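PDB 1K0D: URE2 protein from Saccharomyces cerevisiae, which represses nitrogen-catabolism genes by binding GATA transcriptional activators and holding them in the cytoplasm, and also has glutathione peroxidase activity. Local coordinates for residues 15-25 with 71-81; 6-14 with 48-56. One frame throughout, in Å; residues are numbered along the deposited sequence.

Interaction 1 of 2, residues 15-25 with 71-81; sequences QPLEGYTLFSH and VPALIDHGMDN. With GSH (glutathione), chain F.
H77, F23 and Y20 bury the most surface here. The H77 ring lies across residues 15-21. P16 CD packs on one face, a CH-pi contact 3.9 Å from the ring centroid. T21 OG1 and H77 NE2 are hydrogen-bonded at the ring edge, but the modelled 2.4 Å is doubtfully short, and either may be the donor. On the other ring nitrogen, ND1 donates to N81 OD1 at 2.8 Å. That bond is nearly straight (176°) and in the ring plane, so N81 holds the ring's turn. The Q15 amide stacks on that of N81, their planes 21° apart.

F23 turns its ring edge to I75, with CE1 3.6 Å from I75 CD1. Its N donates to A73 O at 2.9 Å. Y20 lies alongside D76, and Y20 CE2 comes 3.4 Å from D76 OD2. K97 of helix 87-102 forms a salt bridge with D76 OD2 and a hydrogen bond with Y20 OH.

Strands 20-24 and 73-76 run antiparallel, with T21-I75 and F23-A73 as hydrogen-bonded pairs. Beyond them V71 N and O both bond glutathione. The cis-proline P72, leading into the antiparallel strand, is a hallmark of the thioredoxin fold, here in the GST N-terminal domain.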
loop_
_atom_site.group_PDB
_atom_site.type_symbol
_atom_site.label_atom_id
_atom_site.label_comp_id
_atom_site.label_asym_id
_atom_site.label_seq_id
_atom_site.Cartn_x
_atom_site.Cartn_y
_atom_site.Cartn_z
ATOM N N GLN B 15 23.138 -15.309 10.672
ATOM C CA GLN B 15 22.414 -14.068 10.913
ATOM C C GLN B 15 22.489 -13.598 12.358
ATOM O O GLN B 15 22.666 -14.399 13.275
ATOM C CB GLN B 15 20.942 -14.235 10.524
ATOM C CG GLN B 15 20.605 -13.818 9.100
ATOM C CD GLN B 15 19.121 -13.932 8.802
ATOM O OE1 GLN B 15 18.605 -15.022 8.569
ATOM N NE2 GLN B 15 18.425 -12.802 8.825
ATOM N N PRO B 16 22.358 -12.280 12.579
ATOM C CA PRO B 16 22.407 -11.734 13.937
ATOM C C PRO B 16 21.313 -12.390 14.773
ATOM O O PRO B 16 20.410 -13.022 14.226
ATOM C CB PRO B 16 22.153 -10.248 13.717
ATOM C CG PRO B 16 22.779 -10.006 12.378
ATOM C CD PRO B 16 22.309 -11.197 11.579
ATOM N N LEU B 17 21.391 -12.239 16.091
ATOM C CA LEU B 17 20.396 -12.835 16.975
ATOM C C LEU B 17 19.326 -11.829 17.387
ATOM O O LEU B 17 18.219 -12.212 17.766
ATOM C CB LEU B 17 21.074 -13.417 18.220
ATOM C CG LEU B 17 22.114 -14.515 17.974
ATOM C CD1 LEU B 17 22.711 -14.965 19.304
ATOM C CD2 LEU B 17 21.467 -15.688 17.243
ATOM N N GLU B 18 19.659 -10.546 17.319
ATOM C CA GLU B 18 18.712 -9.499 17.679
ATOM C C GLU B 18 18.859 -8.332 16.719
ATOM O O GLU B 18 19.656 -8.386 15.787
ATOM C CB GLU B 18 18.958 -9.018 19.109
ATOM C CG GLU B 18 20.211 -8.170 19.275
ATOM C CD GLU B 18 20.325 -7.577 20.669
ATOM O OE1 GLU B 18 21.280 -6.808 20.919
ATOM O OE2 GLU B 18 19.458 -7.882 21.515
ATOM N N GLY B 19 18.091 -7.273 16.950
ATOM C CA GLY B 19 18.175 -6.116 16.080
ATOM C C GLY B 19 17.480 -6.314 14.744
ATOM O O GLY B 19 16.710 -7.261 14.564
ATOM N N TYR B 20 17.755 -5.417 13.803
ATOM C CA TYR B 20 17.140 -5.488 12.485
ATOM C C TYR B 20 18.144 -5.279 11.367
ATOM O O TYR B 20 19.106 -4.538 11.516
ATOM C CB TYR B 20 16.040 -4.426 12.354
ATOM C CG TYR B 20 15.025 -4.469 13.464
ATOM C CD1 TYR B 20 15.340 -3.989 14.735
ATOM C CD2 TYR B 20 13.762 -5.035 13.264
ATOM C CE1 TYR B 20 14.431 -4.076 15.782
ATOM C CE2 TYR B 20 12.842 -5.125 14.306
ATOM C CZ TYR B 20 13.187 -4.646 15.563
ATOM O OH TYR B 20 12.305 -4.754 16.613
ATOM N N THR B 21 17.905 -5.943 10.243
ATOM C CA THR B 21 18.758 -5.802 9.077
ATOM C C THR B 21 17.845 -5.248 7.996
ATOM O O THR B 21 16.783 -5.809 7.713
ATOM C CB THR B 21 19.332 -7.159 8.605
ATOM O OG1 THR B 21 20.116 -7.744 9.655
ATOM C CG2 THR B 21 20.206 -6.966 7.373
ATOM N N LEU B 22 18.244 -4.136 7.404
ATOM C CA LEU B 22 17.438 -3.524 6.362
ATOM C C LEU B 22 18.086 -3.660 4.995
ATOM O O LEU B 22 19.242 -3.282 4.811
ATOM C CB LEU B 22 17.216 -2.043 6.670
ATOM C CG LEU B 22 16.601 -1.190 5.554
ATOM C CD1 LEU B 22 15.171 -1.655 5.278
ATOM C CD2 LEU B 22 16.616 0.288 5.967
ATOM N N PHE B 23 17.347 -4.220 4.044
ATOM C CA PHE B 23 17.847 -4.342 2.684
ATOM C C PHE B 23 17.289 -3.163 1.922
ATOM O O PHE B 23 16.090 -2.914 1.956
ATOM C CB PHE B 23 17.387 -5.642 2.041
ATOM C CG PHE B 23 18.054 -6.849 2.605
ATOM C CD1 PHE B 23 17.502 -7.521 3.686
ATOM C CD2 PHE B 23 19.251 -7.305 2.066
ATOM C CE1 PHE B 23 18.133 -8.641 4.224
ATOM C CE2 PHE B 23 19.887 -8.417 2.595
ATOM C CZ PHE B 23 19.326 -9.089 3.677
ATOM N N SER B 24 18.163 -2.433 1.239
ATOM C CA SER B 24 17.746 -1.252 0.499
ATOM C C SER B 24 18.695 -0.977 -0.665
ATOM O O SER B 24 19.423 -1.863 -1.116
ATOM C CB SER B 24 17.733 -0.051 1.452
ATOM O OG SER B 24 17.318 1.133 0.794
ATOM N N HIS B 25 18.663 0.259 -1.151
ATOM C CA HIS B 25 19.531 0.699 -2.236
ATOM C C HIS B 25 19.865 2.157 -1.944
ATOM O O HIS B 25 19.009 2.911 -1.489
ATOM C CB HIS B 25 18.823 0.568 -3.584
ATOM C CG HIS B 25 19.713 0.833 -4.756
ATOM N ND1 HIS B 25 20.124 2.101 -5.108
ATOM C CD2 HIS B 25 20.291 -0.011 -5.645
ATOM C CE1 HIS B 25 20.915 2.027 -6.164
ATOM N NE2 HIS B 25 21.033 0.757 -6.510
ATOM N N VAL B 71 13.286 -3.749 -3.007
ATOM C CA VAL B 71 13.646 -3.178 -1.718
ATOM C C VAL B 71 12.611 -2.109 -1.388
ATOM O O VAL B 71 12.012 -1.516 -2.286
ATOM C CB VAL B 71 15.059 -2.548 -1.735
ATOM C CG1 VAL B 71 16.120 -3.644 -1.733
ATOM C CG2 VAL B 71 15.218 -1.661 -2.951
ATOM N N PRO B 72 12.396 -1.838 -0.096
ATOM C CA PRO B 72 13.073 -2.477 1.033
ATOM C C PRO B 72 12.444 -3.774 1.528
ATOM O O PRO B 72 11.308 -4.113 1.195
ATOM C CB PRO B 72 13.001 -1.403 2.100
ATOM C CG PRO B 72 11.586 -0.893 1.894
ATOM C CD PRO B 72 11.497 -0.766 0.376
ATOM N N ALA B 73 13.212 -4.486 2.337
ATOM C CA ALA B 73 12.776 -5.717 2.974
ATOM C C ALA B 73 13.468 -5.614 4.324
ATOM O O ALA B 73 14.602 -5.128 4.410
ATOM C CB ALA B 73 13.266 -6.940 2.209
ATOM N N LEU B 74 12.787 -6.037 5.377
ATOM C CA LEU B 74 13.357 -5.955 6.709
ATOM C C LEU B 74 13.357 -7.304 7.400
ATOM O O LEU B 74 12.410 -8.076 7.277
ATOM C CB LEU B 74 12.560 -4.975 7.569
ATOM C CG LEU B 74 13.126 -4.778 8.971
ATOM C CD1 LEU B 74 14.373 -3.898 8.863
ATOM C CD2 LEU B 74 12.089 -4.132 9.884
ATOM N N ILE B 75 14.424 -7.594 8.126
ATOM C CA ILE B 75 14.473 -8.839 8.853
ATOM C C ILE B 75 14.447 -8.500 10.338
ATOM O O ILE B 75 15.313 -7.785 10.840
ATOM C CB ILE B 75 15.735 -9.661 8.510
ATOM C CG1 ILE B 75 15.738 -10.013 7.019
ATOM C CG2 ILE B 75 15.749 -10.941 9.325
ATOM C CD1 ILE B 75 16.842 -10.985 6.606
ATOM N N ASP B 76 13.421 -8.992 11.022
ATOM C CA ASP B 76 13.263 -8.764 12.448
ATOM C C ASP B 76 13.898 -9.980 13.132
ATOM O O ASP B 76 13.212 -10.952 13.437
ATOM C CB ASP B 76 11.772 -8.673 12.786
ATOM C CG ASP B 76 11.522 -8.284 14.231
ATOM O OD1 ASP B 76 12.299 -8.728 15.103
ATOM O OD2 ASP B 76 10.539 -7.551 14.496
ATOM N N HIS B 77 15.210 -9.922 13.353
ATOM C CA HIS B 77 15.946 -11.032 13.963
ATOM C C HIS B 77 15.356 -11.529 15.266
ATOM O O HIS B 77 15.274 -12.738 15.486
ATOM C CB HIS B 77 17.409 -10.638 14.177
ATOM C CG HIS B 77 18.103 -10.244 12.915
ATOM N ND1 HIS B 77 18.224 -11.100 11.841
ATOM C CD2 HIS B 77 18.656 -9.070 12.528
ATOM C CE1 HIS B 77 18.819 -10.469 10.845
ATOM N NE2 HIS B 77 19.091 -9.236 11.236
ATOM N N GLY B 78 14.947 -10.602 16.126
ATOM C CA GLY B 78 14.358 -10.979 17.399
ATOM C C GLY B 78 13.133 -11.861 17.249
ATOM O O GLY B 78 12.804 -12.641 18.148
ATOM N N MET B 79 12.443 -11.746 16.120
ATOM C CA MET B 79 11.255 -12.558 15.887
ATOM C C MET B 79 11.559 -13.717 14.944
ATOM O O MET B 79 10.902 -13.898 13.922
ATOM C CB MET B 79 10.114 -11.694 15.337
ATOM C CG MET B 79 9.572 -10.682 16.347
ATOM S SD MET B 79 8.163 -9.718 15.730
ATOM C CE MET B 79 6.794 -10.802 16.168
ATOM N N ASP B 80 12.570 -14.498 15.310
ATOM C CA ASP B 80 12.994 -15.663 14.541
ATOM C C ASP B 80 13.275 -15.326 13.083
ATOM O O ASP B 80 12.889 -16.057 12.173
ATOM C CB ASP B 80 11.932 -16.763 14.622
ATOM C CG ASP B 80 12.444 -18.101 14.115
ATOM O OD1 ASP B 80 11.651 -19.068 14.070
ATOM O OD2 ASP B 80 13.644 -18.185 13.768
ATOM N N ASN B 81 13.963 -14.214 12.872
ATOM C CA ASN B 81 14.304 -13.770 11.531
ATOM C C ASN B 81 13.074 -13.613 10.652
ATOM O O ASN B 81 13.071 -14.030 9.497
ATOM C CB ASN B 81 15.288 -14.741 10.881
ATOM C CG ASN B 81 16.637 -14.748 11.573
ATOM O OD1 ASN B 81 17.246 -13.701 11.773
ATOM N ND2 ASN B 81 17.114 -15.933 11.933
HETATM N N1 GSH F . 5.538 -0.664 -3.132
HETATM C CA1 GSH F . 6.915 -0.979 -2.725
HETATM C C1 GSH F . 7.263 -0.482 -1.288
HETATM O O11 GSH F . 6.689 0.527 -0.847
HETATM O O12 GSH F . 8.158 -1.174 -0.624
HETATM C CB1 GSH F . 7.901 -0.382 -3.770
HETATM C CG1 GSH F . 9.158 -1.282 -3.961
HETATM C CD1 GSH F . 10.102 -0.647 -5.028
HETATM O OE1 GSH F . 9.671 -0.337 -6.152
HETATM N N2 GSH F . 11.380 -0.484 -4.631
HETATM C CA2 GSH F . 12.399 0.093 -5.538
HETATM C C2 GSH F . 13.266 -1.044 -6.136
HETATM O O2 GSH F . 13.453 -2.111 -5.534
HETATM C CB2 GSH F . 13.324 1.051 -4.755
HETATM S SG2 GSH F . 12.498 2.603 -4.246
HETATM N N3 GSH F . 13.814 -0.804 -7.365
HETATM C CA3 GSH F . 14.674 -1.771 -8.092
HETATM C C3 GSH F . 13.905 -2.409 -9.256
HETATM O O31 GSH F . 14.531 -3.235 -9.942
HETATM O O32 GSH F . 12.707 -2.075 -9.458
#

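Interaction 2 of 2, residues 6-14 with 48-56; sequences SRITKFFQE and IFLDFNLGE. With GSH (glutathione), chain F.
R7 reaches from helix 7-11 to E56 and to the backbone of F49. The contact packs this short helix against the end of edge strand 45-49 in the thioredoxin-like GST N-terminal domain.

The R7 side chain leaves the helix with CG anti to the backbone N (chi1 165°) and stays extended to NE. R7 CB passes E56 OE2 at 3.9 Å, and CG runs on beside it. R7 CD comes closer, 3.0 Å from E56 OE2. NE lies beside it, farther off. Both terminal nitrogens reach F49 O, and NH1 also meets E56. R7 NH1 forms a salt bridge with E56 OE1 at 2.7 Å and a weak bond to OE2. Its bond to F49 O is weak too. R7 NH2 makes the shorter bond to F49 O, 2.8 Å long. The donor stands well above the carbonyl plane, not on a lone pair. The guanidinium and the E56 carboxylate are turned 43° against each other, so they do not meet as a flat pair. D51 N also approaches E56 OE1, though at a doubtfully short distance.

The rest of the contact is apolar. I8 CD1 meets L50 CD2 at 3.6 Å and I48 CG2 somewhat farther away. L50 in turn touches F62 of helix 60-65. In the turn after the strand, D51 OD1 accepts from L54 N, an Asx motif. F52 in the same turn reaches glutathione, its CE2 near CA3 of the ligand. On the helix side, I48 CD1 sits over the centre of the F11 ring, 4.0 Å from the centroid and only 8° off the ring normal.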
loop_
_atom_site.group_PDB
_atom_site.type_symbol
_atom_site.label_atom_id
_atom_site.label_comp_id
_atom_site.label_asym_id
_atom_site.label_seq_id
_atom_site.Cartn_x
_atom_site.Cartn_y
_atom_site.Cartn_z
ATOM N N SER B 6 27.266 -14.398 -3.300
ATOM C CA SER B 6 28.142 -14.868 -2.190
ATOM C C SER B 6 28.108 -13.887 -1.021
ATOM O O SER B 6 28.043 -14.291 0.141
ATOM C CB SER B 6 29.578 -15.033 -2.692
ATOM O OG SER B 6 30.076 -13.818 -3.225
ATOM N N ARG B 7 28.160 -12.597 -1.336
ATOM C CA ARG B 7 28.121 -11.552 -0.318
ATOM C C ARG B 7 26.872 -11.706 0.545
ATOM O O ARG B 7 26.956 -11.837 1.766
ATOM C CB ARG B 7 28.111 -10.178 -0.986
ATOM C CG ARG B 7 27.723 -9.029 -0.067
ATOM C CD ARG B 7 27.327 -7.816 -0.891
ATOM N NE ARG B 7 26.829 -6.712 -0.077
ATOM C CZ ARG B 7 26.282 -5.608 -0.579
ATOM N NH1 ARG B 7 26.158 -5.462 -1.891
ATOM N NH2 ARG B 7 25.861 -4.647 0.232
ATOM N N ILE B 8 25.713 -11.685 -0.107
ATOM C CA ILE B 8 24.435 -11.820 0.580
ATOM C C ILE B 8 24.276 -13.248 1.092
ATOM O O ILE B 8 23.632 -13.485 2.115
ATOM C CB ILE B 8 23.257 -11.501 -0.365
ATOM C CG1 ILE B 8 23.503 -10.173 -1.086
ATOM C CG2 ILE B 8 21.960 -11.436 0.425
ATOM C CD1 ILE B 8 23.658 -8.977 -0.167
ATOM N N THR B 9 24.872 -14.194 0.373
ATOM C CA THR B 9 24.805 -15.601 0.747
ATOM C C THR B 9 25.479 -15.809 2.097
ATOM O O THR B 9 24.974 -16.540 2.951
ATOM C CB THR B 9 25.506 -16.494 -0.299
ATOM O OG1 THR B 9 24.900 -16.295 -1.583
ATOM C CG2 THR B 9 25.385 -17.959 0.087
ATOM N N LYS B 10 26.623 -15.158 2.283
ATOM C CA LYS B 10 27.362 -15.274 3.529
ATOM C C LYS B 10 26.522 -14.740 4.685
ATOM O O LYS B 10 26.481 -15.342 5.759
ATOM C CB LYS B 10 28.680 -14.500 3.442
ATOM C CG LYS B 10 29.678 -14.865 4.533
ATOM C CD LYS B 10 30.998 -14.126 4.362
ATOM C CE LYS B 10 32.071 -14.684 5.286
ATOM N NZ LYS B 10 31.662 -14.631 6.716
ATOM N N PHE B 11 25.850 -13.612 4.459
ATOM C CA PHE B 11 25.014 -13.004 5.489
ATOM C C PHE B 11 23.989 -13.987 6.031
ATOM O O PHE B 11 23.783 -14.071 7.242
ATOM C CB PHE B 11 24.278 -11.775 4.948
ATOM C CG PHE B 11 23.286 -11.188 5.922
ATOM C CD1 PHE B 11 23.722 -10.568 7.090
ATOM C CD2 PHE B 11 21.919 -11.289 5.688
ATOM C CE1 PHE B 11 22.809 -10.058 8.013
ATOM C CE2 PHE B 11 20.998 -10.782 6.604
ATOM C CZ PHE B 11 21.445 -10.166 7.770
ATOM N N PHE B 12 23.340 -14.724 5.136
ATOM C CA PHE B 12 22.338 -15.689 5.560
ATOM C C PHE B 12 22.957 -16.967 6.110
ATOM O O PHE B 12 22.240 -17.899 6.478
ATOM C CB PHE B 12 21.380 -16.016 4.411
ATOM C CG PHE B 12 20.473 -14.876 4.041
ATOM C CD1 PHE B 12 20.868 -13.929 3.102
ATOM C CD2 PHE B 12 19.236 -14.729 4.662
ATOM C CE1 PHE B 12 20.043 -12.852 2.787
ATOM C CE2 PHE B 12 18.408 -13.655 4.355
ATOM C CZ PHE B 12 18.812 -12.715 3.415
ATOM N N GLN B 13 24.285 -17.012 6.160
ATOM C CA GLN B 13 24.980 -18.174 6.706
ATOM C C GLN B 13 24.813 -18.107 8.222
ATOM O O GLN B 13 24.377 -19.065 8.861
ATOM C CB GLN B 13 26.472 -18.128 6.360
ATOM C CG GLN B 13 26.810 -18.337 4.889
ATOM C CD GLN B 13 26.597 -19.770 4.430
ATOM O OE1 GLN B 13 25.464 -20.243 4.334
ATOM N NE2 GLN B 13 27.691 -20.469 4.147
ATOM N N GLU B 14 25.161 -16.953 8.782
ATOM C CA GLU B 14 25.058 -16.715 10.216
ATOM C C GLU B 14 24.451 -15.333 10.466
ATOM O O GLU B 14 25.152 -14.318 10.465
ATOM C CB GLU B 14 26.444 -16.821 10.864
ATOM C CG GLU B 14 27.533 -16.024 10.154
ATOM C CD GLU B 14 28.903 -16.207 10.787
ATOM O OE1 GLU B 14 29.064 -15.853 11.974
ATOM O OE2 GLU B 14 29.819 -16.706 10.095
ATOM N N ILE B 48 21.939 -3.079 4.359
ATOM C CA ILE B 48 22.690 -3.750 3.312
ATOM C C ILE B 48 22.202 -3.183 1.988
ATOM O O ILE B 48 21.017 -3.296 1.655
ATOM C CB ILE B 48 22.455 -5.271 3.309
ATOM C CG1 ILE B 48 22.992 -5.885 4.601
ATOM C CG2 ILE B 48 23.125 -5.891 2.088
ATOM C CD1 ILE B 48 22.817 -7.403 4.679
ATOM N N PHE B 49 23.100 -2.552 1.241
ATOM C CA PHE B 49 22.713 -1.996 -0.044
ATOM C C PHE B 49 22.898 -3.051 -1.125
ATOM O O PHE B 49 24.024 -3.421 -1.462
ATOM C CB PHE B 49 23.538 -0.747 -0.378
ATOM C CG PHE B 49 23.332 0.387 0.590
ATOM C CD1 PHE B 49 24.154 0.528 1.705
ATOM C CD2 PHE B 49 22.289 1.288 0.411
ATOM C CE1 PHE B 49 23.941 1.551 2.632
ATOM C CE2 PHE B 49 22.064 2.313 1.331
ATOM C CZ PHE B 49 22.894 2.443 2.445
ATOM N N LEU B 50 21.780 -3.545 -1.650
ATOM C CA LEU B 50 21.810 -4.550 -2.700
ATOM C C LEU B 50 22.282 -3.928 -4.007
ATOM O O LEU B 50 21.786 -2.883 -4.427
ATOM C CB LEU B 50 20.420 -5.162 -2.905
ATOM C CG LEU B 50 19.862 -6.048 -1.789
ATOM C CD1 LEU B 50 18.467 -6.526 -2.157
ATOM C CD2 LEU B 50 20.790 -7.240 -1.577
ATOM N N ASP B 51 23.247 -4.584 -4.639
ATOM C CA ASP B 51 23.792 -4.134 -5.911
ATOM C C ASP B 51 22.968 -4.809 -7.005
ATOM O O ASP B 51 23.281 -5.927 -7.427
ATOM C CB ASP B 51 25.257 -4.559 -6.026
ATOM C CG ASP B 51 25.903 -4.091 -7.311
ATOM O OD1 ASP B 51 25.326 -4.331 -8.391
ATOM O OD2 ASP B 51 26.997 -3.491 -7.237
ATOM N N PHE B 52 21.910 -4.137 -7.454
ATOM C CA PHE B 52 21.047 -4.693 -8.487
ATOM C C PHE B 52 21.796 -5.003 -9.781
ATOM O O PHE B 52 21.444 -5.942 -10.499
ATOM C CB PHE B 52 19.860 -3.756 -8.754
ATOM C CG PHE B 52 18.797 -3.808 -7.683
ATOM C CD1 PHE B 52 19.052 -3.325 -6.403
ATOM C CD2 PHE B 52 17.557 -4.387 -7.942
ATOM C CE1 PHE B 52 18.090 -3.421 -5.395
ATOM C CE2 PHE B 52 16.590 -4.489 -6.940
ATOM C CZ PHE B 52 16.859 -4.005 -5.665
ATOM N N ASN B 53 22.835 -4.226 -10.073
ATOM C CA ASN B 53 23.632 -4.457 -11.273
ATOM C C ASN B 53 24.137 -5.896 -11.269
ATOM O O ASN B 53 24.018 -6.609 -12.265
ATOM C CB ASN B 53 24.824 -3.500 -11.322
ATOM C CG ASN B 53 25.783 -3.827 -12.455
ATOM O OD1 ASN B 53 25.402 -3.814 -13.626
ATOM N ND2 ASN B 53 27.032 -4.128 -12.110
ATOM N N LEU B 54 24.703 -6.313 -10.141
ATOM C CA LEU B 54 25.217 -7.671 -9.987
ATOM C C LEU B 54 24.065 -8.643 -9.779
ATOM O O LEU B 54 24.273 -9.848 -9.651
ATOM C CB LEU B 54 26.166 -7.752 -8.786
ATOM C CG LEU B 54 27.606 -7.257 -8.951
ATOM C CD1 LEU B 54 27.625 -5.867 -9.554
ATOM C CD2 LEU B 54 28.296 -7.269 -7.593
ATOM N N GLY B 55 22.850 -8.107 -9.736
ATOM C CA GLY B 55 21.676 -8.937 -9.540
ATOM C C GLY B 55 21.630 -9.648 -8.198
ATOM O O GLY B 55 21.239 -10.814 -8.132
ATOM N N GLU B 56 22.022 -8.959 -7.127
ATOM C CA GLU B 56 22.007 -9.555 -5.792
ATOM C C GLU B 56 20.570 -9.796 -5.330
ATOM O O GLU B 56 20.310 -10.634 -4.467
ATOM C CB GLU B 56 22.714 -8.645 -4.786
ATOM C CG GLU B 56 24.179 -8.384 -5.078
ATOM C CD GLU B 56 24.850 -7.608 -3.962
ATOM O OE1 GLU B 56 24.318 -6.547 -3.576
ATOM O OE2 GLU B 56 25.906 -8.057 -3.468
HETATM N N1 GSH F . 5.538 -0.664 -3.132
HETATM C CA1 GSH F . 6.915 -0.979 -2.725
HETATM C C1 GSH F . 7.263 -0.482 -1.288
HETATM O O11 GSH F . 6.689 0.527 -0.847
HETATM O O12 GSH F . 8.158 -1.174 -0.624
HETATM C CB1 GSH F . 7.901 -0.382 -3.770
HETATM C CG1 GSH F . 9.158 -1.282 -3.961
HETATM C CD1 GSH F . 10.102 -0.647 -5.028
HETATM O OE1 GSH F . 9.671 -0.337 -6.152
HETATM N N2 GSH F . 11.380 -0.484 -4.631
HETATM C CA2 GSH F . 12.399 0.093 -5.538
HETATM C C2 GSH F . 13.266 -1.044 -6.136
HETATM O O2 GSH F . 13.453 -2.111 -5.534
HETATM C CB2 GSH F . 13.324 1.051 -4.755
HETATM S SG2 GSH F . 12.498 2.603 -4.246
HETATM N N3 GSH F . 13.814 -0.804 -7.365
HETATM C CA3 GSH F . 14.674 -1.771 -8.092
HETATM C C3 GSH F . 13.905 -2.409 -9.256
HETATM O O31 GSH F . 14.531 -3.235 -9.942
HETATM O O32 GSH F . 12.707 -2.075 -9.458
#

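From the N terminus, the chain runs through helix 7-11 and a loop into strand 20-24, the first strand of the sheet. After helix 29-40 and strand 45-49, interaction 2 closes a loop of 33 residues back onto that first helix. Interaction 1 closes later, when strand 73-76 pairs with strand 20-24 across 45 intervening residues. The segments alternate along the chain, so the two closures cross rather than nest. Strand 20-24 joins them, with strand 45-49 on one side and strand 73-76 on the other. L22 O and I48 N lie 2.7 Å apart, a probable hydrogen bond. F11 also packs on T21. Both contacts touch glutathione.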